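Local coordinates for multicopper oxidase type 1 (Nitrosomonas europaea, PDB 3G5W), which probably oxidises substrates at its bound copper ions, as expected of a two-domain, laccase-like multicopper oxidase, at residues Tyr139-Ala151 against Gly161-Ser173. Numbering follows the deposited sequence.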
loop_
_atom_site.group_PDB
_atom_site.type_symbol
_atom_site.label_atom_id
_atom_site.label_comp_id
_atom_site.label_asym_id
_atom_site.label_seq_id
_atom_site.Cartn_x
_atom_site.Cartn_y
_atom_site.Cartn_z
ATOM N N TYR A 139 2.979 -15.012 -18.533
ATOM C CA TYR A 139 2.495 -15.682 -17.313
ATOM C C TYR A 139 1.440 -14.853 -16.571
ATOM O O TYR A 139 1.603 -13.645 -16.409
ATOM C CB TYR A 139 3.663 -15.926 -16.347
ATOM C CG TYR A 139 4.675 -16.933 -16.832
ATOM C CD1 TYR A 139 4.669 -18.237 -16.346
ATOM C CD2 TYR A 139 5.639 -16.580 -17.781
ATOM C CE1 TYR A 139 5.595 -19.177 -16.794
ATOM C CE2 TYR A 139 6.571 -17.506 -18.234
ATOM C CZ TYR A 139 6.539 -18.800 -17.750
ATOM O OH TYR A 139 7.462 -19.716 -18.197
ATOM N N ILE A 140 0.390 -15.516 -16.089
ATOM C CA ILE A 140 -0.655 -14.854 -15.309
ATOM C C ILE A 140 -0.536 -15.331 -13.864
ATOM O O ILE A 140 -0.565 -16.539 -13.613
ATOM C CB ILE A 140 -2.072 -15.172 -15.865
ATOM C CG1 ILE A 140 -2.228 -14.599 -17.281
ATOM C CG2 ILE A 140 -3.171 -14.641 -14.918
ATOM C CD1 ILE A 140 -3.437 -15.111 -18.037
ATOM N N LEU A 141 -0.345 -14.391 -12.936
ATOM C CA LEU A 141 -0.322 -14.708 -11.499
ATOM C C LEU A 141 -1.409 -13.925 -10.767
ATOM O O LEU A 141 -1.295 -12.706 -10.578
ATOM C CB LEU A 141 1.033 -14.400 -10.837
ATOM C CG LEU A 141 2.468 -14.546 -11.380
ATOM C CD1 LEU A 141 3.371 -15.103 -10.276
ATOM C CD2 LEU A 141 2.642 -15.328 -12.666
ATOM N N MET A 142 -2.451 -14.636 -10.346
ATOM C CA MET A 142 -3.553 -14.028 -9.604
ATOM C C MET A 142 -3.364 -14.269 -8.109
ATOM O O MET A 142 -3.276 -15.412 -7.668
ATOM C CB MET A 142 -4.899 -14.579 -10.093
ATOM C CG MET A 142 -5.097 -14.409 -11.613
ATOM S SD MET A 142 -6.759 -14.773 -12.215
ATOM C CE MET A 142 -7.624 -13.297 -11.684
ATOM N N LEU A 143 -3.298 -13.182 -7.347
ATOM C CA LEU A 143 -2.946 -13.239 -5.929
ATOM C C LEU A 143 -4.192 -13.137 -5.067
ATOM O O LEU A 143 -4.990 -12.213 -5.239
ATOM C CB LEU A 143 -1.984 -12.092 -5.582
ATOM C CG LEU A 143 -0.794 -11.913 -6.536
ATOM C CD1 LEU A 143 -0.044 -10.612 -6.249
ATOM C CD2 LEU A 143 0.144 -13.125 -6.470
ATOM N N SER A 144 -4.342 -14.077 -4.136
ATOM C CA SER A 144 -5.536 -14.157 -3.292
ATOM C C SER A 144 -5.194 -14.431 -1.838
ATOM O O SER A 144 -4.177 -15.064 -1.544
ATOM C CB SER A 144 -6.469 -15.263 -3.785
ATOM O OG SER A 144 -7.046 -14.918 -5.025
ATOM N N ASP A 145 -6.069 -13.962 -0.947
ATOM C CA ASP A 145 -5.923 -14.133 0.503
ATOM C C ASP A 145 -7.185 -14.807 1.055
ATOM O O ASP A 145 -8.304 -14.403 0.722
ATOM C CB ASP A 145 -5.702 -12.766 1.153
ATOM C CG ASP A 145 -4.725 -11.905 0.360
ATOM O OD1 ASP A 145 -3.527 -12.223 0.371
ATOM O OD2 ASP A 145 -5.157 -10.931 -0.290
ATOM N N TRP A 146 -7.008 -15.839 1.881
ATOM C CA TRP A 146 -8.128 -16.691 2.290
ATOM C C TRP A 146 -8.276 -16.746 3.805
ATOM O O TRP A 146 -7.282 -16.674 4.523
ATOM C CB TRP A 146 -7.959 -18.120 1.750
ATOM C CG TRP A 146 -7.696 -18.222 0.263
ATOM C CD1 TRP A 146 -6.522 -17.928 -0.387
ATOM C CD2 TRP A 146 -8.612 -18.664 -0.752
ATOM N NE1 TRP A 146 -6.659 -18.148 -1.741
ATOM C CE2 TRP A 146 -7.929 -18.597 -1.993
ATOM C CE3 TRP A 146 -9.944 -19.100 -0.737
ATOM C CZ2 TRP A 146 -8.530 -18.963 -3.204
ATOM C CZ3 TRP A 146 -10.541 -19.472 -1.943
ATOM C CH2 TRP A 146 -9.832 -19.391 -3.163
ATOM N N VAL A 147 -9.521 -16.885 4.270
ATOM C CA VAL A 147 -9.844 -17.048 5.693
ATOM C C VAL A 147 -10.391 -18.467 5.918
ATOM O O VAL A 147 -11.557 -18.740 5.622
ATOM C CB VAL A 147 -10.877 -15.993 6.169
ATOM C CG1 VAL A 147 -11.191 -16.159 7.663
ATOM C CG2 VAL A 147 -10.369 -14.565 5.902
ATOM N N SER A 148 -9.551 -19.366 6.437
ATOM C CA SER A 148 -9.893 -20.794 6.503
ATOM C C SER A 148 -11.077 -21.145 7.420
ATOM O O SER A 148 -11.707 -22.197 7.242
ATOM C CB SER A 148 -8.671 -21.648 6.866
ATOM O OG SER A 148 -8.336 -21.507 8.233
ATOM N N SER A 149 -11.388 -20.269 8.374
ATOM C CA SER A 149 -12.537 -20.490 9.267
ATOM C C SER A 149 -13.862 -20.544 8.502
ATOM O O SER A 149 -14.840 -21.101 8.998
ATOM C CB SER A 149 -12.596 -19.430 10.365
ATOM O OG SER A 149 -13.002 -18.178 9.838
ATOM N N TRP A 150 -13.887 -19.987 7.289
ATOM C CA TRP A 150 -15.095 -20.013 6.456
ATOM C C TRP A 150 -15.013 -20.999 5.289
ATOM O O TRP A 150 -15.910 -21.033 4.442
ATOM C CB TRP A 150 -15.434 -18.611 5.927
ATOM C CG TRP A 150 -15.589 -17.573 7.009
ATOM C CD1 TRP A 150 -14.757 -16.514 7.251
ATOM C CD2 TRP A 150 -16.634 -17.495 7.991
ATOM N NE1 TRP A 150 -15.217 -15.783 8.319
ATOM C CE2 TRP A 150 -16.365 -16.364 8.796
ATOM C CE3 TRP A 150 -17.769 -18.272 8.270
ATOM C CZ2 TRP A 150 -17.190 -15.987 9.864
ATOM C CZ3 TRP A 150 -18.597 -17.897 9.336
ATOM C CH2 TRP A 150 -18.299 -16.760 10.117
ATOM N N ALA A 151 -13.954 -21.810 5.263
ATOM C CA ALA A 151 -13.673 -22.708 4.141
ATOM C C ALA A 151 -14.908 -23.483 3.705
ATOM O O ALA A 151 -15.243 -23.520 2.522
ATOM C CB ALA A 151 -12.534 -23.665 4.483
ATOM N N GLY A 161 -13.143 -9.314 12.344
ATOM C CA GLY A 161 -12.683 -10.391 13.214
ATOM C C GLY A 161 -12.064 -11.557 12.463
ATOM O O GLY A 161 -11.434 -12.426 13.067
ATOM N N ASP A 162 -12.252 -11.587 11.143
ATOM C CA ASP A 162 -11.689 -12.652 10.310
ATOM C C ASP A 162 -10.175 -12.728 10.452
ATOM O O ASP A 162 -9.490 -11.698 10.583
ATOM C CB ASP A 162 -12.051 -12.435 8.840
ATOM C CG ASP A 162 -13.408 -13.005 8.481
ATOM O OD1 ASP A 162 -14.074 -13.604 9.357
ATOM O OD2 ASP A 162 -13.814 -12.851 7.314
ATOM N N VAL A 163 -9.658 -13.950 10.437
ATOM C CA VAL A 163 -8.217 -14.163 10.501
ATOM C C VAL A 163 -7.754 -14.787 9.190
ATOM O O VAL A 163 -8.077 -15.944 8.884
ATOM C CB VAL A 163 -7.806 -15.018 11.732
ATOM C CG1 VAL A 163 -6.309 -15.213 11.771
ATOM C CG2 VAL A 163 -8.281 -14.346 13.035
ATOM N N PHE A 164 -7.021 -14.005 8.400
ATOM C CA PHE A 164 -6.492 -14.510 7.136
ATOM C C PHE A 164 -5.340 -15.447 7.450
ATOM O O PHE A 164 -4.517 -15.145 8.309
ATOM C CB PHE A 164 -6.030 -13.358 6.231
ATOM C CG PHE A 164 -7.157 -12.587 5.614
ATOM C CD1 PHE A 164 -7.625 -12.913 4.349
ATOM C CD2 PHE A 164 -7.756 -11.533 6.299
ATOM C CE1 PHE A 164 -8.679 -12.199 3.772
ATOM C CE2 PHE A 164 -8.816 -10.820 5.733
ATOM C CZ PHE A 164 -9.272 -11.151 4.471
ATOM N N ASP A 165 -5.284 -16.588 6.769
ATOM C CA ASP A 165 -4.256 -17.579 7.084
ATOM C C ASP A 165 -3.714 -18.395 5.908
ATOM O O ASP A 165 -2.788 -19.177 6.092
ATOM C CB ASP A 165 -4.717 -18.517 8.217
ATOM C CG ASP A 165 -6.089 -19.115 7.979
ATOM O OD1 ASP A 165 -6.678 -18.937 6.886
ATOM O OD2 ASP A 165 -6.585 -19.779 8.914
ATOM N N TYR A 166 -4.293 -18.225 4.718
ATOM C CA TYR A 166 -3.743 -18.836 3.499
ATOM C C TYR A 166 -3.649 -17.820 2.366
ATOM O O TYR A 166 -4.513 -16.956 2.218
ATOM C CB TYR A 166 -4.529 -20.088 3.058
ATOM C CG TYR A 166 -4.316 -21.267 3.983
ATOM C CD1 TYR A 166 -3.358 -22.247 3.693
ATOM C CD2 TYR A 166 -5.058 -21.391 5.161
ATOM C CE1 TYR A 166 -3.148 -23.323 4.552
ATOM C CE2 TYR A 166 -4.858 -22.458 6.027
ATOM C CZ TYR A 166 -3.906 -23.422 5.713
ATOM O OH TYR A 166 -3.708 -24.472 6.568
ATOM N N TYR A 167 -2.576 -17.934 1.586
ATOM C CA TYR A 167 -2.255 -16.980 0.526
ATOM C C TYR A 167 -1.835 -17.759 -0.713
ATOM O O TYR A 167 -1.036 -18.682 -0.622
ATOM C CB TYR A 167 -1.150 -16.023 1.007
ATOM C CG TYR A 167 -1.498 -15.461 2.357
ATOM C CD1 TYR A 167 -2.319 -14.335 2.472
ATOM C CD2 TYR A 167 -1.084 -16.102 3.527
ATOM C CE1 TYR A 167 -2.688 -13.838 3.723
ATOM C CE2 TYR A 167 -1.447 -15.610 4.780
ATOM C CZ TYR A 167 -2.244 -14.476 4.863
ATOM O OH TYR A 167 -2.613 -13.978 6.092
ATOM N N THR A 168 -2.387 -17.394 -1.865
ATOM C CA THR A 168 -2.221 -18.224 -3.062
ATOM C C THR A 168 -1.816 -17.444 -4.318
ATOM O O THR A 168 -2.127 -16.263 -4.446
ATOM C CB THR A 168 -3.509 -19.051 -3.378
ATOM O OG1 THR A 168 -4.602 -18.169 -3.655
ATOM C CG2 THR A 168 -3.890 -19.997 -2.218
ATOM N N ILE A 169 -1.094 -18.117 -5.213
ATOM C CA ILE A 169 -0.970 -17.702 -6.618
ATOM C C ILE A 169 -1.826 -18.688 -7.412
ATOM O O ILE A 169 -1.593 -19.901 -7.347
ATOM C CB ILE A 169 0.481 -17.794 -7.165
ATOM C CG1 ILE A 169 1.465 -16.992 -6.301
ATOM C CG2 ILE A 169 0.527 -17.313 -8.634
ATOM C CD1 ILE A 169 2.946 -17.225 -6.651
ATOM N N ASN A 170 -2.825 -18.174 -8.131
ATOM C CA ASN A 170 -3.767 -19.023 -8.892
ATOM C C ASN A 170 -4.335 -20.167 -8.045
ATOM O O ASN A 170 -4.381 -21.330 -8.475
ATOM C CB ASN A 170 -3.125 -19.540 -10.182
ATOM C CG ASN A 170 -2.660 -18.409 -11.090
ATOM O OD1 ASN A 170 -3.074 -17.262 -10.925
ATOM N ND2 ASN A 170 -1.787 -18.729 -12.048
ATOM N N ALA A 171 -4.736 -19.815 -6.825
ATOM C CA ALA A 171 -5.416 -20.734 -5.901
ATOM C C ALA A 171 -4.574 -21.895 -5.359
ATOM O O ALA A 171 -5.136 -22.850 -4.817
ATOM C CB ALA A 171 -6.730 -21.256 -6.509
ATOM N N LYS A 172 -3.246 -21.814 -5.494
ATOM C CA LYS A 172 -2.340 -22.715 -4.761
ATOM C C LYS A 172 -1.331 -21.968 -3.897
ATOM O O LYS A 172 -0.846 -20.903 -4.273
ATOM C CB LYS A 172 -1.587 -23.668 -5.696
ATOM C CG LYS A 172 -2.474 -24.537 -6.589
ATOM C CD LYS A 172 -3.443 -25.411 -5.791
ATOM C CE LYS A 172 -2.864 -26.767 -5.460
ATOM N NZ LYS A 172 -3.964 -27.794 -5.485
ATOM N N SER A 173 -1.018 -22.538 -2.736
ATOM C CA SER A 173 0.087 -22.052 -1.917
ATOM C C SER A 173 1.340 -22.883 -2.183
ATOM O O SER A 173 1.259 -24.075 -2.489
ATOM C CB SER A 173 -0.257 -22.116 -0.427
ATOM O OG SER A 173 -1.474 -21.446 -0.133
HETATM O O HOH W 1 -4.787 -17.043 -6.078
HETATM O O HOH W 2 -9.306 -18.312 9.550
HETATM O O HOH W 3 -11.263 -16.105 11.193
#
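Trp-146 lies across Thr-168 of the neighbouring antiparallel strand. Its CB packs on Tyr-166 CB (4.2 Å), CD1 passes Tyr-166 O at the ring edge, and NE1 donates an in-plane bond to Thr-168 OG1 (2.8 Å); farther out, CZ2 brushes Ala-171 CB, while Phe-22 meets the indole edge-to-face. Thr-168 OG1 also bonds a water that donates to Met-142 O and accepts from Ala-171 N. In the type I' turn Ile-169 to Lys-172, which follows the edge strand, Asn-170 presents its amide to the strand edge: OD1 accepts from Met-142 N (2.8 Å) and ND2 donates to Ile-140 O (3.0 Å), mimicking a backbone pair. At the other end, Asp-165, with CG between its backbone N and carbonyl carbon (chi1 51°), takes Ser-148 N on the syn lone pair of OD1 (2.9 Å) and Ser-148 OG on OD2 (2.6 Å). With an alanine in place of Asp-165, Ser-148 N and OG would probably both lose this acceptor, and the serine hydroxyl would be freer to turn. Val-147 CG2 sits over the centre of the Phe-164 ring, 3.6 Å from its centroid. Trp-146 faces both Asp-165 and Tyr-166, a classic beta bulge beside the edge strand 166-169 of a second-domain cupredoxin sheet.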